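Local coordinates for spot 14 protein (Mus musculus, PDB 3ONT), which modulates lipogenesis, notably fatty acid and triglyceride synthesis in the lactating mammary gland, and assembles as a homodimer or as a heterodimer with MID1IP1, at the interface of chains A and B. Numbering follows the deposited sequence. Chains: chain A/B, Spot 14 protein.

Contact 1: the interface of chains A and B. Residues chain A 74-76, 78, 127; chain B 13-16.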
loop_
_atom_site.group_PDB
_atom_site.type_symbol
_atom_site.label_atom_id
_atom_site.label_comp_id
_atom_site.label_asym_id
_atom_site.label_seq_id
_atom_site.Cartn_x
_atom_site.Cartn_y
_atom_site.Cartn_z
ATOM N N HIS A 74 3.627 -4.114 11.487
ATOM C CA HIS A 74 3.626 -2.822 12.167
ATOM C C HIS A 74 2.660 -1.844 11.500
ATOM O O HIS A 74 2.727 -0.639 11.748
ATOM C CB HIS A 74 5.039 -2.237 12.241
ATOM C CG HIS A 74 5.873 -2.831 13.333
ATOM N ND1 HIS A 74 6.515 -4.046 13.203
ATOM C CD2 HIS A 74 6.160 -2.385 14.579
ATOM C CE1 HIS A 74 7.163 -4.321 14.321
ATOM N NE2 HIS A 74 6.964 -3.329 15.172
ATOM N N GLY A 75 1.762 -2.390 10.678
ATOM C CA GLY A 75 0.817 -1.620 9.870
ATOM C C GLY A 75 1.466 -0.745 8.802
ATOM O O GLY A 75 0.793 0.096 8.199
ATOM N N LEU A 76 2.769 -0.943 8.578
ATOM C CA LEU A 76 3.600 -0.147 7.643
ATOM C C LEU A 76 3.881 1.293 8.137
ATOM O O LEU A 76 3.191 2.252 7.757
ATOM C CB LEU A 76 3.053 -0.181 6.180
ATOM C CG LEU A 76 2.611 -1.481 5.465
ATOM C CD1 LEU A 76 2.104 -1.234 4.075
ATOM C CD2 LEU A 76 3.717 -2.498 5.408
ATOM N N PRO A 78 6.614 4.335 8.050
ATOM C CA PRO A 78 7.792 4.898 7.365
ATOM C C PRO A 78 8.996 5.156 8.286
ATOM O O PRO A 78 8.839 5.698 9.384
ATOM C CB PRO A 78 7.260 6.215 6.786
ATOM C CG PRO A 78 5.819 5.952 6.557
ATOM C CD PRO A 78 5.378 5.056 7.687
ATOM N N HIS A 127 1.339 5.864 1.918
ATOM C CA HIS A 127 1.250 6.576 3.184
ATOM C C HIS A 127 1.251 8.071 2.908
ATOM O O HIS A 127 0.471 8.813 3.502
ATOM C CB HIS A 127 2.420 6.169 4.117
ATOM C CG HIS A 127 2.329 6.731 5.508
ATOM N ND1 HIS A 127 2.653 8.039 5.811
ATOM C CD2 HIS A 127 1.962 6.158 6.680
ATOM C CE1 HIS A 127 2.484 8.250 7.106
ATOM N NE2 HIS A 127 2.065 7.124 7.657
ATOM N N ASN B 13 1.198 6.502 13.405
ATOM C CA ASN B 13 1.827 6.939 12.162
ATOM C C ASN B 13 1.835 5.873 11.058
ATOM O O ASN B 13 2.344 6.129 9.972
ATOM C CB ASN B 13 3.258 7.460 12.445
ATOM C CG ASN B 13 3.850 8.272 11.279
ATOM O OD1 ASN B 13 4.991 8.037 10.848
ATOM N ND2 ASN B 13 3.074 9.234 10.772
ATOM N N CYS B 14 1.274 4.690 11.324
ATOM C CA CYS B 14 1.314 3.600 10.334
ATOM C C CYS B 14 0.252 3.736 9.237
ATOM O O CYS B 14 -0.791 4.372 9.445
ATOM C CB CYS B 14 1.243 2.217 10.990
ATOM S SG CYS B 14 -0.397 1.556 11.426
ATOM N N LEU B 15 0.540 3.134 8.077
ATOM C CA LEU B 15 -0.331 3.177 6.899
ATOM C C LEU B 15 -1.782 2.805 7.215
ATOM O O LEU B 15 -2.722 3.469 6.750
ATOM C CB LEU B 15 0.201 2.280 5.770
ATOM C CG LEU B 15 -0.724 2.156 4.546
ATOM C CD1 LEU B 15 -0.412 3.247 3.551
ATOM C CD2 LEU B 15 -0.673 0.788 3.872
ATOM N N LEU B 16 -1.967 1.756 8.007
ATOM C CA LEU B 16 -3.310 1.297 8.292
ATOM C C LEU B 16 -4.135 2.280 9.139
ATOM O O LEU B 16 -5.345 2.442 8.931
ATOM C CB LEU B 16 -3.252 -0.054 8.955
ATOM C CG LEU B 16 -4.306 -0.989 8.385
ATOM C CD1 LEU B 16 -3.746 -2.423 8.462
ATOM C CD2 LEU B 16 -5.707 -0.826 9.080
#
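A:Gly75 and A:Leu76 offer their carbonyl oxygens to the first backbone amides of helix 15-32 of chain B, capping its N-terminus from across the homodimer interface of this SPOT14-family helical bundle. The first turn of a helix has amides with no acceptor in their own helix, and the loop after helix 58-73 of the partner supplies two. B:Leu15 N donates to A:Leu76 O at 2.8 Å, from above the carbonyl plane, while B:Leu16 N reaches A:Gly75 O at 3.2 Å, within that plane. Both loop residues have positive phi, a backbone shape that glycine adopts readily and leucine less so. Just before the helix, the main-chain oxygen of B:Asn13 receives a hydrogen bond from the imidazole NE2 of A:His127, modelled at 2.5 Å; the acceptor sits somewhat out of the ring plane. A:His127 leaves helix 115-147 with its CG opposite the backbone N (chi1 -173°), and this aims the ring at the turn. The imidazole plane and that of the B:Asn13 side-chain amide are 73° apart, so the two groups meet through the backbone oxygen and not by stacking. Leucines close the apolar side: A:Leu76 and B:Leu15 lie alongside each other, pointing the same way, CD1 of the former against CD2 of the latter. The other B:Leu15 branch, CD1, rests on the helix backbone, 3.7 Å from A:His127 CA. In the second shell, A:Pro78 lays its rigid ring over one face of the imidazole, CG 3.7 Å above the plane, which should limit the ring's rotation.

Contact 2: the interface of chains A and B. Residues chain A 29, 39, 61-62, 65; chain B 137, 140-141.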
loop_
_atom_site.group_PDB
_atom_site.type_symbol
_atom_site.label_atom_id
_atom_site.label_comp_id
_atom_site.label_asym_id
_atom_site.label_seq_id
_atom_site.Cartn_x
_atom_site.Cartn_y
_atom_site.Cartn_z
HETATM N N MSE A 29 6.153 -20.071 8.523
HETATM C CA MSE A 29 7.488 -20.327 8.003
HETATM C C MSE A 29 8.505 -20.260 9.137
HETATM O O MSE A 29 9.388 -21.122 9.234
HETATM C CB MSE A 29 7.857 -19.318 6.921
HETATM C CG MSE A 29 9.154 -19.615 6.213
HETATM SE SE MSE A 29 9.715 -18.209 4.985
HETATM C CE MSE A 29 10.049 -16.797 6.302
ATOM N N LEU A 39 19.572 -23.292 5.663
ATOM C CA LEU A 39 19.218 -22.593 4.420
ATOM C C LEU A 39 20.422 -21.934 3.750
ATOM O O LEU A 39 20.366 -21.609 2.564
ATOM C CB LEU A 39 18.134 -21.540 4.664
ATOM C CG LEU A 39 16.761 -21.976 5.189
ATOM C CD1 LEU A 39 15.825 -20.775 5.453
ATOM C CD2 LEU A 39 16.075 -22.951 4.224
ATOM N N TYR A 61 17.046 -14.821 1.297
ATOM C CA TYR A 61 15.695 -14.654 0.855
ATOM C C TYR A 61 14.716 -14.795 2.016
ATOM O O TYR A 61 13.828 -13.953 2.220
ATOM C CB TYR A 61 15.397 -15.692 -0.207
ATOM C CG TYR A 61 14.139 -15.405 -0.945
ATOM C CD1 TYR A 61 14.061 -14.325 -1.817
ATOM C CD2 TYR A 61 13.015 -16.200 -0.768
ATOM C CE1 TYR A 61 12.897 -14.049 -2.497
ATOM C CE2 TYR A 61 11.833 -15.924 -1.446
ATOM C CZ TYR A 61 11.787 -14.853 -2.301
ATOM O OH TYR A 61 10.631 -14.581 -2.971
ATOM N N PHE A 62 14.858 -15.883 2.750
ATOM C CA PHE A 62 14.170 -16.086 4.009
ATOM C C PHE A 62 14.257 -14.806 4.873
ATOM O O PHE A 62 13.250 -14.287 5.344
ATOM C CB PHE A 62 14.836 -17.302 4.657
ATOM C CG PHE A 62 14.460 -17.554 6.071
ATOM C CD1 PHE A 62 13.277 -18.193 6.386
ATOM C CD2 PHE A 62 15.348 -17.234 7.101
ATOM C CE1 PHE A 62 12.957 -18.480 7.725
ATOM C CE2 PHE A 62 15.043 -17.505 8.434
ATOM C CZ PHE A 62 13.843 -18.127 8.746
ATOM N N LEU A 65 12.004 -12.069 3.432
ATOM C CA LEU A 65 10.626 -12.404 3.715
ATOM C C LEU A 65 10.264 -11.978 5.136
ATOM O O LEU A 65 9.249 -11.310 5.343
ATOM C CB LEU A 65 10.402 -13.897 3.525
ATOM C CG LEU A 65 10.449 -14.439 2.095
ATOM C CD1 LEU A 65 10.307 -15.944 2.122
ATOM C CD2 LEU A 65 9.358 -13.826 1.248
ATOM N N ALA B 137 7.285 -17.693 0.215
ATOM C CA ALA B 137 7.341 -18.148 1.601
ATOM C C ALA B 137 6.787 -19.571 1.773
ATOM O O ALA B 137 7.376 -20.386 2.496
ATOM C CB ALA B 137 6.632 -17.166 2.521
ATOM N N VAL B 140 9.508 -21.826 0.511
ATOM C CA VAL B 140 10.617 -21.941 1.439
ATOM C C VAL B 140 10.287 -22.940 2.554
ATOM O O VAL B 140 11.138 -23.740 2.937
ATOM C CB VAL B 140 11.019 -20.610 2.075
ATOM C CG1 VAL B 140 12.111 -20.864 3.143
ATOM C CG2 VAL B 140 11.488 -19.616 1.020
ATOM N N THR B 141 9.058 -22.883 3.067
ATOM C CA THR B 141 8.608 -23.778 4.136
ATOM C C THR B 141 8.643 -25.216 3.650
ATOM O O THR B 141 9.167 -26.083 4.327
ATOM C CB THR B 141 7.175 -23.425 4.595
ATOM O OG1 THR B 141 7.143 -22.066 5.029
ATOM C CG2 THR B 141 6.736 -24.300 5.732
#
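A:Met29, modelled as selenomethionine, meets B:Val140 and B:Ala137 where helix 115-147 of chain B packs against chain A in the dimer's helical bundle. The tighter part lies around B:Ala137: its small side chain lets A:Leu65 approach the helix backbone, CD1 coming to 3.7 Å from B:Ala137 CA. B:Val140 spreads two methyls over different neighbours. CG2 faces A:Leu65 CD1 at 4.0 Å and the ring carbon CD2 of A:Tyr61, while CB and CG1 meet the selenium of A:Met29. The long, flexible A:Met29 chain suits this task: it runs extended as far as SE and then bends (chi3 66°), its selenium also lying 4.1 Å from B:Ala137 CB. Packing is looser toward A:Phe62 and A:Leu39, where A:Phe62 CD1 and A:Leu39 CD1 each stand 4.4 Å from B:Val140 CG1; A:Leu39 CD1 also sits over one face of the A:Phe62 ring, offset toward its rim. At the other margin, the B:Thr141 hydroxyl can sit beside an apolar chain because it turns back to its own helix, OG1 donating to B:Ala137 O at 3.0 Å. A valine here would probably cost the B:Ala137 carbonyl its side-chain donor and disturb the fit against CB and CG of A:Met29. B:Thr141 OG1 lies 3.4 Å from A:Met29 CG.

Contact 3: the interface of chains A and B. Residues chain A 21, 25-26, 29; chain B 134, 137-138.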
loop_
_atom_site.group_PDB
_atom_site.type_symbol
_atom_site.label_atom_id
_atom_site.label_comp_id
_atom_site.label_asym_id
_atom_site.label_seq_id
_atom_site.Cartn_x
_atom_site.Cartn_y
_atom_site.Cartn_z
ATOM N N ARG A 21 -2.707 -12.750 5.309
ATOM C CA ARG A 21 -2.403 -14.070 4.758
ATOM C C ARG A 21 -0.872 -14.205 4.668
ATOM O O ARG A 21 -0.288 -15.228 5.055
ATOM C CB ARG A 21 -3.019 -14.251 3.386
ATOM C CG ARG A 21 -3.536 -15.637 3.181
ATOM C CD ARG A 21 -3.393 -16.123 1.733
ATOM N NE ARG A 21 -3.201 -17.585 1.700
ATOM C CZ ARG A 21 -2.655 -18.266 0.687
ATOM N NH1 ARG A 21 -2.239 -17.632 -0.407
ATOM N NH2 ARG A 21 -2.518 -19.591 0.773
ATOM N N VAL A 25 1.481 -16.804 6.747
ATOM C CA VAL A 25 2.371 -17.743 6.090
ATOM C C VAL A 25 3.818 -17.554 6.572
ATOM O O VAL A 25 4.538 -18.528 6.831
ATOM C CB VAL A 25 2.239 -17.631 4.567
ATOM C CG1 VAL A 25 3.378 -18.352 3.866
ATOM C CG2 VAL A 25 0.908 -18.225 4.143
ATOM N N VAL A 26 4.232 -16.305 6.733
ATOM C CA VAL A 26 5.584 -16.056 7.177
ATOM C C VAL A 26 5.763 -16.495 8.628
ATOM O O VAL A 26 6.802 -17.071 8.964
ATOM C CB VAL A 26 6.024 -14.587 6.954
ATOM C CG1 VAL A 26 7.359 -14.306 7.655
ATOM C CG2 VAL A 26 6.120 -14.294 5.471
HETATM N N MSE A 29 6.153 -20.071 8.523
HETATM C CA MSE A 29 7.488 -20.327 8.003
HETATM C C MSE A 29 8.505 -20.260 9.137
HETATM O O MSE A 29 9.388 -21.122 9.234
HETATM C CB MSE A 29 7.857 -19.318 6.921
HETATM C CG MSE A 29 9.154 -19.615 6.213
HETATM SE SE MSE A 29 9.715 -18.209 4.985
HETATM C CE MSE A 29 10.049 -16.797 6.302
ATOM N N THR B 134 3.939 -14.381 -0.657
ATOM C CA THR B 134 3.150 -15.359 0.069
ATOM C C THR B 134 3.364 -16.745 -0.531
ATOM O O THR B 134 3.569 -17.713 0.202
ATOM C CB THR B 134 1.632 -14.991 0.077
ATOM O OG1 THR B 134 1.444 -13.762 0.790
ATOM C CG2 THR B 134 0.794 -16.081 0.736
ATOM N N ALA B 137 7.285 -17.693 0.215
ATOM C CA ALA B 137 7.341 -18.148 1.601
ATOM C C ALA B 137 6.787 -19.571 1.773
ATOM O O ALA B 137 7.376 -20.386 2.496
ATOM C CB ALA B 137 6.632 -17.166 2.521
ATOM N N GLN B 138 5.685 -19.905 1.107
ATOM C CA GLN B 138 5.209 -21.292 1.192
ATOM C C GLN B 138 6.235 -22.270 0.628
ATOM O O GLN B 138 6.412 -23.363 1.168
ATOM C CB GLN B 138 3.871 -21.502 0.504
ATOM C CG GLN B 138 2.719 -20.807 1.162
ATOM C CD GLN B 138 1.437 -20.897 0.314
ATOM O OE1 GLN B 138 0.425 -21.452 0.757
ATOM N NE2 GLN B 138 1.490 -20.375 -0.913
#
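Helix 15-32 of chain A packs on helix 115-147 of chain B, a helix-helix contact within the SPOT14-family homodimer. A:Val25 occupies the middle and uses both methyls. CG1 touches both the CB methyl of B:Ala137 and the aliphatic CG of B:Gln138, 3.7 Å from each, and CG2 meets B:Thr134 CG2 at 4.0 Å. The branches divide in this way because CG1 stands anti to the backbone N (chi1 166°), leaving CG2 directed toward the B:Thr134 end. A beta-branched valine suits the place, being compact and already stiff, whereas the small B:Ala137 probably lets the helices come close enough for the valine to touch. Beside it, A:Val26 adds a lighter contact, its CG2 4.1 Å from B:Ala137 CB. B:Thr134 presents its methyl to A:Arg21 and A:Val25, and A:Arg21 crosses it at about a right angle with NH1 3.6 Å from CG2. Bends at chi2 and chi3 carry the A:Arg21 chain round to this flank. Its NH2 then approaches the B:Gln138 amide oxygen OE1 at 3.5 Å, beyond a hydrogen bond, with the guanidinium and amide planes nearly perpendicular at 88°. The approach may still be mildly attractive, since a cationic group faces a carbonyl oxygen. B:Gln138 serves both parts of the patch: its chain, extended beyond CG, crosses A:Val25 with its methylene portion and carries the amide on to A:Arg21.

Contact 2 and contact 3 are neighbouring stretches of one surface, their C-alpha centres about 8 Å apart, and share A:Met29 and B:Ala137. Contact 1 lies farther along the dimer, about 24 Å from contact 2 and 21 Å from contact 3. Helix 115-147 links all three, contributed by chain A in contact 1 and by chain B in the others; helix 15-32 likewise appears from either chain. Because the two-fold repeats every contact with the chains exchanged, polar capping and apolar helix packing each occur twice, which probably fixes both the register and the closeness of the two subunits.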